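Long-range contact in dTDP-4-dehydrorhamnose 3-epimerase (Streptomyces niveus, PDB 2C0Z), which acts as a sugar-nucleotide 3-epimerase on a dTDP-4-keto-6-deoxyhexose during biosynthesis of the aminocoumarin antibiotic novobiocin: residues G78-V83 / A119-E124. Residues are numbered along the deposited sequence; the frame is centred on the assembly and turned at random. Where two conformers were deposited one is given.
Sequences GQAKYV and AVYLSE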
ATOM      1  N   GLY A  78      -7.778  -4.110  19.966  1.00 18.08           N
ATOM      2  CA  GLY A  78      -6.546  -3.536  19.497  1.00 17.53           C
ATOM      3  C   GLY A  78      -6.475  -3.511  17.986  1.00 16.74           C
ATOM      4  O   GLY A  78      -7.250  -4.145  17.274  1.00 18.10           O
ATOM      5  N   GLN A  79      -5.503  -2.775  17.507  1.00 15.41           N
ATOM      6  CA  GLN A  79      -5.214  -2.687  16.079  1.00 15.26           C
ATOM      7  C   GLN A  79      -3.732  -2.391  15.931  1.00 14.56           C
ATOM      8  O   GLN A  79      -3.204  -1.562  16.663  1.00 15.80           O
ATOM      9  CB  GLN A  79      -5.996  -1.535  15.449  1.00 16.12           C
ATOM     10  CG  GLN A  79      -5.763  -1.377  13.945  1.00 19.21           C
ATOM     11  CD  GLN A  79      -6.303  -0.081  13.420  1.00 22.11           C
ATOM     12  OE1 GLN A  79      -5.663   0.963  13.570  1.00 25.01           O
ATOM     13  NE2 GLN A  79      -7.483  -0.125  12.809  1.00 24.76           N
ATOM     14  N   ALA A  80      -3.087  -3.069  15.004  1.00 12.53           N
ATOM     15  CA  ALA A  80      -1.719  -2.749  14.622  1.00 11.42           C
ATOM     16  C   ALA A  80      -1.735  -2.111  13.246  1.00 11.61           C
ATOM     17  O   ALA A  80      -2.614  -2.387  12.456  1.00 12.31           O
ATOM     18  CB  ALA A  80      -0.913  -3.987  14.572  1.00 12.02           C
ATOM     19  N   LYS A  81      -0.753  -1.262  12.988  1.00 11.54           N
ATOM     20  CA  LYS A  81      -0.704  -0.497  11.738  1.00 12.24           C
ATOM     21  C   LYS A  81       0.703  -0.525  11.173  1.00 11.07           C
ATOM     22  O   LYS A  81       1.681  -0.481  11.912  1.00 11.05           O
ATOM     23  CB  LYS A  81      -1.076   0.983  11.975  1.00 14.09           C
ATOM     24  CG  LYS A  81      -2.513   1.275  12.194  1.00 19.51           C
ATOM     25  CD  LYS A  81      -2.708   2.822  12.246  1.00 24.87           C
ATOM     26  CE  LYS A  81      -3.921   3.234  11.457  1.00 28.52           C
ATOM     27  NZ  LYS A  81      -5.054   2.291  11.660  1.00 31.36           N
ATOM     28  N   TYR A  82       0.784  -0.530   9.853  1.00  9.46           N
ATOM     29  CA  TYR A  82       2.038  -0.534   9.109  1.00  9.59           C
ATOM     30  C   TYR A  82       1.925   0.593   8.116  1.00  9.51           C
ATOM     31  O   TYR A  82       1.134   0.530   7.180  1.00  9.88           O
ATOM     32  CB  TYR A  82       2.183  -1.913   8.463  1.00  8.95           C
ATOM     33  CG  TYR A  82       3.540  -2.303   7.926  1.00  9.25           C
ATOM     34  CD1 TYR A  82       3.939  -1.886   6.678  1.00  8.34           C
ATOM     35  CD2 TYR A  82       4.407  -3.099   8.661  1.00 10.04           C
ATOM     36  CE1 TYR A  82       5.177  -2.251   6.155  1.00  8.40           C
ATOM     37  CE2 TYR A  82       5.627  -3.478   8.160  1.00 10.02           C
ATOM     38  CZ  TYR A  82       6.013  -3.058   6.886  1.00  8.85           C
ATOM     39  OH  TYR A  82       7.218  -3.482   6.394  1.00 10.24           O
ATOM     40  N   VAL A  83       2.713   1.637   8.337  1.00  8.60           N
ATOM     41  CA  VAL A  83       2.547   2.919   7.671  1.00  9.09           C
ATOM     42  C   VAL A  83       3.762   3.325   6.858  1.00  9.22           C
ATOM     43  O   VAL A  83       4.894   3.196   7.317  1.00  9.28           O
ATOM     44  CB  VAL A  83       2.078   4.035   8.629  0.50  9.61           C
ATOM     45  CG1 VAL A  83       3.116   4.360   9.672  0.50  9.74           C
ATOM     46  CG2 VAL A  83       1.660   5.287   7.857  0.50 10.31           C
ATOM     47  N   ALA A 119       9.079   2.509   6.457  1.00  8.30           N
ATOM     48  CA  ALA A 119       7.774   2.207   7.013  1.00  8.85           C
ATOM     49  C   ALA A 119       7.930   2.087   8.535  1.00  9.29           C
ATOM     50  O   ALA A 119       9.014   1.777   9.031  1.00  9.85           O
ATOM     51  CB  ALA A 119       7.205   0.937   6.418  1.00  9.42           C
ATOM     52  N   VAL A 120       6.834   2.330   9.245  1.00  9.42           N
ATOM     53  CA  VAL A 120       6.777   2.115  10.665  1.00  9.45           C
ATOM     54  C   VAL A 120       5.661   1.149  10.970  1.00  9.09           C
ATOM     55  O   VAL A 120       4.552   1.305  10.465  1.00  9.44           O
ATOM     56  CB  VAL A 120       6.597   3.439  11.441  1.00 10.75           C
ATOM     57  CG1 VAL A 120       6.293   3.196  12.893  1.00 13.50           C
ATOM     58  CG2 VAL A 120       7.822   4.305  11.340  1.00 11.09           C
ATOM     59  N   TYR A 121       5.966   0.137  11.791  1.00  8.37           N
ATOM     60  CA  TYR A 121       4.984  -0.784  12.322  1.00  9.13           C
ATOM     61  C   TYR A 121       4.747  -0.423  13.779  1.00  9.54           C
ATOM     62  O   TYR A 121       5.683  -0.267  14.555  1.00  9.77           O
ATOM     63  CB  TYR A 121       5.453  -2.222  12.217  1.00  9.07           C
ATOM     64  CG  TYR A 121       4.580  -3.178  12.987  1.00 10.03           C
ATOM     65  CD1 TYR A 121       3.318  -3.515  12.510  1.00  9.84           C
ATOM     66  CD2 TYR A 121       4.995  -3.735  14.190  1.00 13.11           C
ATOM     67  CE1 TYR A 121       2.492  -4.373  13.207  1.00 13.43           C
ATOM     68  CE2 TYR A 121       4.157  -4.594  14.888  1.00 13.54           C
ATOM     69  CZ  TYR A 121       2.909  -4.895  14.384  1.00 13.90           C
ATOM     70  OH  TYR A 121       2.062  -5.784  15.056  1.00 17.52           O
ATOM     71  N   LEU A 122       3.489  -0.284  14.128  1.00 10.10           N
ATOM     72  CA  LEU A 122       3.101  -0.033  15.516  1.00 10.76           C
ATOM     73  C   LEU A 122       2.074  -1.024  15.987  1.00 10.81           C
ATOM     74  O   LEU A 122       1.105  -1.315  15.298  1.00 10.63           O
ATOM     75  CB  LEU A 122       2.619   1.391  15.732  1.00 12.02           C
ATOM     76  CG  LEU A 122       1.556   1.948  14.822  1.00 12.92           C
ATOM     77  CD1 LEU A 122       0.683   2.938  15.553  1.00 17.14           C
ATOM     78  CD2 LEU A 122       2.187   2.626  13.611  1.00 14.41           C
ATOM     79  N   SER A 123       2.343  -1.577  17.156  1.00 11.24           N
ATOM     80  CA  SER A 123       1.515  -2.599  17.753  1.00 11.36           C
ATOM     81  C   SER A 123       0.279  -2.010  18.451  1.00 11.90           C
ATOM     82  O   SER A 123       0.066  -0.803  18.500  1.00 11.58           O
ATOM     83  CB  SER A 123       2.340  -3.348  18.827  0.50 12.33           C
ATOM     84  OG  SER A 123       3.455  -4.022  18.292  0.50 13.92           O
ATOM     85  N   GLU A 124      -0.526  -2.895  19.022  1.00 12.50           N
ATOM     86  CA  GLU A 124      -1.737  -2.499  19.712  1.00 12.47           C
ATOM     87  C   GLU A 124      -1.437  -1.579  20.896  1.00 11.67           C
ATOM     88  O   GLU A 124      -0.413  -1.701  21.585  1.00 12.24           O
ATOM     89  CB  GLU A 124      -2.491  -3.745  20.193  1.00 13.84           C
ATOM     90  CG  GLU A 124      -2.889  -4.732  19.112  1.00 17.95           C
ATOM     91  CD  GLU A 124      -1.793  -5.677  18.574  1.00 20.77           C
ATOM     92  OE1 GLU A 124      -0.574  -5.635  18.943  1.00 20.75           O
ATOM     93  OE2 GLU A 124      -2.177  -6.497  17.698  1.00 23.72           O
TER
HETATM   94  O   HOH W   1      -1.401   0.436  16.217  1.00 21.84           O
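Tyr82 and Tyr121, a non-hydrogen-bonded pair on one face of the sheet, both carry CG anti to the backbone N (chi1 -165° and 169°), and with these torsions their side chains cross at about a right angle, Tyr82 CD2 coming to 3.8 Å from Tyr121 CB. On its other flank Tyr82 CE1 meets the methyl of Ala119. The Tyr121 ring reaches toward Ala80 instead, where its CE1 and OH both touch Ala80 CB, OH at 3.5 Å. Beyond the contact, each ring meets another aromatic edge-to-face, Tyr121 with Phe44 and Tyr82 with Tyr39, while Tyr82 OH is hydrogen-bonded to Trp38 O.

The opposite face of the sheet carries Lys81, Val83, Val120 and Leu122. Leu122 has CG between its backbone N and carbonyl carbon (chi1 51°), which brings CG and CD2 against Lys81 CB, each at 4.0 Å. Val83, in the one of its two conformers described here, lies side by side with Val120, pointing the same way.

Between the two layers the backbones pair antiparallel. Lys81 and Leu122 exchange two hydrogen bonds, the one from Leu122 N to Lys81 O measuring 2.9 Å and almost straight; Val83 and Val120 exchange two more. Past the strand end a water bridges the two chains, 2.7 Å from Gln79 O and 3.0 Å from Ser123 O.

Lys81 NZ turns away from 119-124 to a hydrogen bond with Ser143 OG. By similarity Lys81 binds substrate, and Val83 packs near Tyr141, the probable proton donor. The pairing thus joins two antiparallel strands of the RmlC-like cupin fold, with the Lys81 face turned to the probable active site.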